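Side-chain contacts in glutaredoxin-glutathione complex (Polygonaceae, PDB 5KQA), which probably catalyses glutathione-dependent thiol-disulfide exchange as a glutaredoxin of the thioredoxin superfamily, here holding glutathione in its binding pocket: residues Thr45-Gly48 and Tyr49-Arg52; Gly102-Asp105 and Ser106-Lys110. One frame throughout, in Å; residues are numbered along the deposited sequence.

Contact 1 of 2, residues Thr45-Gly48 and Tyr49-Arg52; sequences TYCG and YCSR. With GSH (glutathione), chain B.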
ATOM      1  N   THR A  45     -11.008   5.866  -0.222  1.00 14.47           N
ATOM      2  CA  THR A  45     -11.063   7.328  -0.308  1.00 10.92           C
ATOM      3  C   THR A  45     -11.367   8.022   1.022  1.00 12.52           C
ATOM      4  O   THR A  45     -10.803   9.067   1.333  1.00 10.15           O
ATOM      5  CB  THR A  45     -12.123   7.781  -1.334  1.00 15.14           C
ATOM      6  OG1 THR A  45     -11.975   7.025  -2.539  1.00 14.52           O
ATOM      7  CG2 THR A  45     -11.973   9.274  -1.642  1.00 17.04           C
ATOM      8  N   TYR A  46     -12.259   7.445   1.817  1.00 10.62           N
ATOM      9  CA  TYR A  46     -12.683   8.121   3.038  1.00 14.32           C
ATOM     10  C   TYR A  46     -12.187   7.406   4.293  1.00 17.18           C
ATOM     11  O   TYR A  46     -12.814   7.478   5.348  1.00 19.30           O
ATOM     12  CB  TYR A  46     -14.210   8.276   3.034  1.00 17.57           C
ATOM     13  CG  TYR A  46     -14.654   8.977   1.759  1.00 15.46           C
ATOM     14  CD1 TYR A  46     -14.485  10.347   1.609  1.00 13.61           C
ATOM     15  CD2 TYR A  46     -15.182   8.259   0.688  1.00 17.88           C
ATOM     16  CE1 TYR A  46     -14.845  10.995   0.425  1.00 20.91           C
ATOM     17  CE2 TYR A  46     -15.551   8.899  -0.495  1.00 18.71           C
ATOM     18  CZ  TYR A  46     -15.379  10.266  -0.614  1.00 20.19           C
ATOM     19  OH  TYR A  46     -15.745  10.905  -1.778  1.00 32.72           O
ATOM     20  N   CYS A  47     -11.043   6.737   4.170  1.00 10.46           N
ATOM     21  CA  CYS A  47     -10.405   6.104   5.321  1.00  9.73           C
ATOM     22  C   CYS A  47      -9.488   7.103   6.018  1.00 14.57           C
ATOM     23  O   CYS A  47      -8.525   7.606   5.415  1.00 11.73           O
ATOM     24  CB  CYS A  47      -9.608   4.867   4.906  1.00 14.78           C
ATOM     25  SG  CYS A  47      -8.636   4.151   6.274  1.00 17.99           S
ATOM     26  N   GLY A  48      -9.790   7.397   7.280  1.00  9.54           N
ATOM     27  CA  GLY A  48      -9.004   8.347   8.043  1.00 12.91           C
ATOM     28  C   GLY A  48      -7.551   7.938   8.180  1.00 10.59           C
ATOM     29  O   GLY A  48      -6.654   8.775   8.166  1.00 13.39           O
ATOM     30  N   TYR A  49      -7.310   6.640   8.303  1.00  8.12           N
ATOM     31  CA  TYR A  49      -5.948   6.130   8.464  1.00  9.94           C
ATOM     32  C   TYR A  49      -5.149   6.248   7.172  1.00  9.88           C
ATOM     33  O   TYR A  49      -3.945   6.503   7.190  1.00  6.94           O
ATOM     34  CB  TYR A  49      -5.977   4.669   8.934  1.00 13.56           C
ATOM     35  CG  TYR A  49      -6.466   4.528  10.353  1.00 16.95           C
ATOM     36  CD1 TYR A  49      -5.697   4.988  11.413  1.00 17.62           C
ATOM     37  CD2 TYR A  49      -7.701   3.952  10.634  1.00 21.58           C
ATOM     38  CE1 TYR A  49      -6.133   4.871  12.711  1.00 19.51           C
ATOM     39  CE2 TYR A  49      -8.143   3.821  11.935  1.00 21.55           C
ATOM     40  CZ  TYR A  49      -7.355   4.282  12.967  1.00 23.20           C
ATOM     41  OH  TYR A  49      -7.792   4.157  14.259  1.00 22.50           O
ATOM     42  N   CYS A  50      -5.830   6.040   6.051  1.00 11.47           N
ATOM     43  CA  CYS A  50      -5.222   6.227   4.740  1.00 12.70           C
ATOM     44  C   CYS A  50      -4.798   7.677   4.557  1.00 13.49           C
ATOM     45  O   CYS A  50      -3.696   7.950   4.084  1.00 12.03           O
ATOM     46  CB  CYS A  50      -6.183   5.812   3.634  1.00  9.84           C
ATOM     47  SG  CYS A  50      -6.551   4.062   3.582  1.00 13.90           S
ATOM     48  N   SER A  51      -5.665   8.606   4.956  1.00 13.30           N
ATOM     49  CA  SER A  51      -5.332  10.024   4.886  1.00 14.63           C
ATOM     50  C   SER A  51      -4.108  10.368   5.731  1.00 11.03           C
ATOM     51  O   SER A  51      -3.260  11.139   5.296  1.00 12.16           O
ATOM     52  CB  SER A  51      -6.520  10.877   5.326  1.00 14.12           C
ATOM     53  OG  SER A  51      -7.574  10.738   4.399  1.00 20.51           O
ATOM     54  N   ARG A  52      -4.024   9.807   6.936  1.00 11.90           N
ATOM     55  CA  ARG A  52      -2.851  10.011   7.793  1.00 12.62           C
ATOM     56  C   ARG A  52      -1.545   9.574   7.129  1.00 10.83           C
ATOM     57  O   ARG A  52      -0.548  10.307   7.164  1.00 14.04           O
ATOM     58  CB  ARG A  52      -3.009   9.259   9.123  1.00  8.93           C
ATOM     59  CG  ARG A  52      -3.943   9.921  10.125  1.00 20.07           C
ATOM     60  CD  ARG A  52      -3.212  10.234  11.425  1.00 34.16           C
ATOM     61  NE  ARG A  52      -3.018   9.039  12.236  1.00 52.20           N
ATOM     62  CZ  ARG A  52      -1.910   8.754  12.910  1.00 28.79           C
ATOM     63  NH1 ARG A  52      -1.846   7.636  13.617  1.00 34.23           N
ATOM     64  NH2 ARG A  52      -0.868   9.576  12.879  1.00 22.97           N
TER
HETATM   65  N1  GSH B 201      -4.505  -0.160  12.780  1.00 27.82           N
HETATM   66  CA1 GSH B 201      -4.909   0.045  11.427  1.00 24.36           C
HETATM   67  C1  GSH B 201      -3.946   1.036  10.816  1.00 25.14           C
HETATM   68  O11 GSH B 201      -3.810   1.100   9.564  1.00 15.02           O
HETATM   69  O12 GSH B 201      -3.265   1.790  11.567  1.00 25.97           O
HETATM   70  CB1 GSH B 201      -6.348   0.541  11.364  1.00 20.28           C
HETATM   71  CG1 GSH B 201      -6.765   0.825   9.925  1.00 22.92           C
HETATM   72  CD1 GSH B 201      -8.278   0.742   9.739  1.00 27.70           C
HETATM   73  OE1 GSH B 201      -9.007   0.520  10.690  1.00 32.31           O
HETATM   74  N2  GSH B 201      -8.852   0.924   8.445  1.00 20.62           N
HETATM   75  CA2 GSH B 201     -10.263   0.842   8.236  1.00 29.31           C
HETATM   76  C2  GSH B 201     -10.654  -0.389   7.458  1.00 31.35           C
HETATM   77  O2  GSH B 201      -9.944  -0.831   6.566  1.00 24.17           O
HETATM   78  CB2 GSH B 201     -10.751   1.967   7.352  1.00 32.36           C
HETATM   79  SG2 GSH B 201     -10.934   3.481   8.252  1.00 36.56           S
HETATM   80  N3  GSH B 201     -11.900  -1.007   7.741  1.00 29.92           N
HETATM   81  CA3 GSH B 201     -12.303  -2.143   6.985  1.00 28.23           C
HETATM   82  C3  GSH B 201     -12.486  -1.720   5.528  1.00 35.85           C
HETATM   83  O31 GSH B 201     -12.264  -2.537   4.596  1.00 46.17           O
HETATM   84  O32 GSH B 201     -12.857  -0.548   5.226  1.00 29.58           O
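The carbonyl oxygen Cys47 O is gripped twice by Ser51: the backbone N lies 3.1 Å away in the carbonyl plane (N-H...O angle 162°), and the hydroxyl OG adds a weak bond. OG stands beside its own backbone N (chi1 -66°), from where a serine's short hydroxyl can reach back four residues. Cys47 is the N-cap, and its SG accepts from Cys50 N at 3.4 Å. This sulfur lies anti to the backbone N (chi1 173°), which also sets it 3.4 Å from Cys50 SG and 3.1 Å from glutathione SG2, both well beyond a disulfide bond, so neither pair is covalently joined. The two cysteines are consistent with a thioredoxin-type CxxC at a helix start. Cys47 SG lies near the plane of the Tyr49 ring, at its edge, and touches Tyr49 CB at 3.8 Å, while glutathione CB1 lies over one face, towards the rim; the flat ring thus walls the gamma-glutamyl part. An alanine in place of Cys47 would probably leave Cys50 N without its capping acceptor and the glutathione sulfur without its neighbour. The turn joins the loop after strand 39-43 to helix 48-60; Pro92 touches Tyr49 and Cys50, and helix 104-112 packs against Tyr49 and Arg52.

Contact 2 of 2, residues Gly102-Asp105 and Ser106-Lys110; sequences GGCD and SVMEK. With GSH (glutathione), chain B.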
ATOM      1  N   GLY A 102       2.525  -2.755   5.879  1.00 14.05           N
ATOM      2  CA  GLY A 102       1.395  -2.863   6.779  1.00 14.49           C
ATOM      3  C   GLY A 102       0.500  -1.641   6.731  1.00 10.62           C
ATOM      4  O   GLY A 102       0.399  -0.986   5.705  1.00 13.49           O
ATOM      5  N   GLY A 103      -0.148  -1.329   7.851  1.00  8.52           N
ATOM      6  CA  GLY A 103      -1.072  -0.213   7.908  1.00 12.27           C
ATOM      7  C   GLY A 103      -0.441   1.077   8.398  1.00 12.99           C
ATOM      8  O   GLY A 103       0.781   1.235   8.387  1.00 10.53           O
ATOM      9  N   CYS A 104      -1.289   2.003   8.832  1.00 14.38           N
ATOM     10  CA  CYS A 104      -0.836   3.292   9.345  1.00 17.93           C
ATOM     11  C   CYS A 104       0.094   3.139  10.543  1.00 16.09           C
ATOM     12  O   CYS A 104       1.172   3.741  10.598  1.00 13.76           O
ATOM     13  CB  CYS A 104      -2.033   4.157   9.740  1.00 21.62           C
ATOM     14  SG  CYS A 104      -1.578   5.848  10.158  1.00 23.72           S
ATOM     15  N   ASP A 105      -0.338   2.329  11.502  1.00 16.74           N
ATOM     16  CA  ASP A 105       0.463   2.024  12.680  1.00 21.13           C
ATOM     17  C   ASP A 105       1.851   1.492  12.316  1.00 20.30           C
ATOM     18  O   ASP A 105       2.858   1.933  12.868  1.00 14.15           O
ATOM     19  CB  ASP A 105      -0.272   1.019  13.552  1.00 17.03           C
ATOM     20  CG  ASP A 105      -1.046  -0.002  12.735  1.00 40.17           C
ATOM     21  OD1 ASP A 105      -0.564  -0.406  11.645  1.00 26.98           O
ATOM     22  OD2 ASP A 105      -2.148  -0.394  13.181  1.00 39.44           O
ATOM     23  N   SER A 106       1.896   0.538  11.392  1.00  9.47           N
ATOM     24  CA  SER A 106       3.163  -0.047  10.953  1.00 14.45           C
ATOM     25  C   SER A 106       4.095   0.995  10.347  1.00 11.95           C
ATOM     26  O   SER A 106       5.301   0.979  10.594  1.00 12.56           O
ATOM     27  CB  SER A 106       2.911  -1.160   9.934  1.00 18.11           C
ATOM     28  OG  SER A 106       2.031  -2.138  10.461  1.00 20.14           O
ATOM     29  N   VAL A 107       3.531   1.896   9.544  1.00 12.33           N
ATOM     30  CA  VAL A 107       4.320   2.946   8.914  1.00 15.14           C
ATOM     31  C   VAL A 107       4.814   3.923   9.972  1.00 14.40           C
ATOM     32  O   VAL A 107       5.976   4.337   9.959  1.00 12.80           O
ATOM     33  CB  VAL A 107       3.510   3.711   7.835  1.00 13.46           C
ATOM     34  CG1 VAL A 107       4.253   4.972   7.407  1.00 16.40           C
ATOM     35  CG2 VAL A 107       3.215   2.795   6.629  1.00 10.22           C
ATOM     36  N   MET A 108       3.923   4.290  10.884  1.00 12.57           N
ATOM     37  CA  MET A 108       4.289   5.160  11.997  1.00 18.81           C
ATOM     38  C   MET A 108       5.389   4.529  12.859  1.00 11.29           C
ATOM     39  O   MET A 108       6.288   5.224  13.340  1.00 17.38           O
ATOM     40  CB  MET A 108       3.059   5.483  12.853  1.00 14.07           C
ATOM     41  CG  MET A 108       2.008   6.318  12.145  1.00 14.28           C
ATOM     42  SD  MET A 108       2.726   7.790  11.390  1.00 28.26           S
ATOM     43  CE  MET A 108       1.369   8.345  10.356  1.00 26.65           C
ATOM     44  N   GLU A 109       5.317   3.221  13.060  1.00 12.95           N
ATOM     45  CA  GLU A 109       6.371   2.504  13.788  1.00 15.11           C
ATOM     46  C   GLU A 109       7.739   2.654  13.115  1.00 17.43           C
ATOM     47  O   GLU A 109       8.746   2.894  13.786  1.00 19.29           O
ATOM     48  CB  GLU A 109       6.014   1.018  13.924  1.00 21.84           C
ATOM     49  CG  GLU A 109       7.125   0.148  14.473  1.00 24.39           C
ATOM     50  CD  GLU A 109       6.926  -1.342  14.160  1.00 59.86           C
ATOM     51  OE1 GLU A 109       5.755  -1.775  14.019  1.00 35.29           O
ATOM     52  OE2 GLU A 109       7.944  -2.076  14.047  1.00 48.16           O
ATOM     53  N   LYS A 110       7.780   2.515  11.792  1.00 15.89           N
ATOM     54  CA  LYS A 110       9.034   2.655  11.052  1.00 13.87           C
ATOM     55  C   LYS A 110       9.544   4.094  11.054  1.00 16.95           C
ATOM     56  O   LYS A 110      10.747   4.336  11.021  1.00 13.32           O
ATOM     57  CB  LYS A 110       8.858   2.175   9.607  1.00 15.99           C
ATOM     58  CG  LYS A 110       8.340   0.743   9.478  1.00 20.54           C
ATOM     59  CD  LYS A 110       9.432  -0.292   9.742  1.00 36.81           C
ATOM     60  CE  LYS A 110       8.934  -1.709   9.438  1.00 39.24           C
ATOM     61  NZ  LYS A 110      10.036  -2.720   9.330  1.00 49.13           N
TER
HETATM   62  N1  GSH B 201      -4.505  -0.160  12.780  1.00 27.82           N
HETATM   63  CA1 GSH B 201      -4.909   0.045  11.427  1.00 24.36           C
HETATM   64  C1  GSH B 201      -3.946   1.036  10.816  1.00 25.14           C
HETATM   65  O11 GSH B 201      -3.810   1.100   9.564  1.00 15.02           O
HETATM   66  O12 GSH B 201      -3.265   1.790  11.567  1.00 25.97           O
HETATM   67  CB1 GSH B 201      -6.348   0.541  11.364  1.00 20.28           C
HETATM   68  CG1 GSH B 201      -6.765   0.825   9.925  1.00 22.92           C
HETATM   69  CD1 GSH B 201      -8.278   0.742   9.739  1.00 27.70           C
HETATM   70  OE1 GSH B 201      -9.007   0.520  10.690  1.00 32.31           O
HETATM   71  N2  GSH B 201      -8.852   0.924   8.445  1.00 20.62           N
HETATM   72  CA2 GSH B 201     -10.263   0.842   8.236  1.00 29.31           C
HETATM   73  C2  GSH B 201     -10.654  -0.389   7.458  1.00 31.35           C
HETATM   74  O2  GSH B 201      -9.944  -0.831   6.566  1.00 24.17           O
HETATM   75  CB2 GSH B 201     -10.751   1.967   7.352  1.00 32.36           C
HETATM   76  SG2 GSH B 201     -10.934   3.481   8.252  1.00 36.56           S
HETATM   77  N3  GSH B 201     -11.900  -1.007   7.741  1.00 29.92           N
HETATM   78  CA3 GSH B 201     -12.303  -2.143   6.985  1.00 28.23           C
HETATM   79  C3  GSH B 201     -12.486  -1.720   5.528  1.00 35.85           C
HETATM   80  O31 GSH B 201     -12.264  -2.537   4.596  1.00 46.17           O
HETATM   81  O32 GSH B 201     -12.857  -0.548   5.226  1.00 29.58           O
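The glutathione site of the glutaredoxin fold uses the start of helix 104-112, where Gly103 is the N-cap and its O accepts from Val107 N at 3.1 Å. Backbone N-H groups at this end receive the alpha-carboxylate of the gamma-glutamyl residue: Cys104 N binds glutathione O11 at 2.8 Å and Asp105 N binds O12 at 3.0 Å, one amide for each oxygen, and the helix end probably adds favourable electrostatics. A side chain at Gly103 would run into O11. Glycine suits Gly102 too, because its backbone angles would jam a CB, which would also clash with Ser106 OG. Asp105 divides its carboxylate between two tasks. OD1 turns its anti lone pair to Ser106 N at 2.6 Å, a bent bond (135°), and takes a weak one from Ser106 OG; OD2 accepts from the ligand amine N1, although at a doubtfully short distance. CG sits between backbone N and carbonyl carbon (chi1 36°), a tight fit that folds OD1 back to the amide of the next residue. Met108 N reaches Cys104 O at 2.8 Å, nearly in line with the C=O, and the bend at chi2 of Met108 brings its methyl CE to 3.9 Å from Cys104 SG.

Overall arrangement
Contact 1 comes first along the chain, at the start of helix 48-60 after strand 39-43; contact 2 follows strand 99-102, the outermost strand on its side of the mixed sheet, and opens helix 104-112. Their centres are about 13 Å apart, yet they touch: Arg52 NH2 packs 3.6 Å from Met108 CE, and Arg52 CB lies 3.8 Å from Cys104 SG. Two helix starts of one thioredoxin-type fold thus both meet the same ligand. Contact 1 faces the cysteine sulfur of glutathione and contact 2 holds its gamma-glutamyl end, while Lys44, Gln79 and Val91 add further hydrogen bonds. Together they probably orient the peptide for thiol chemistry.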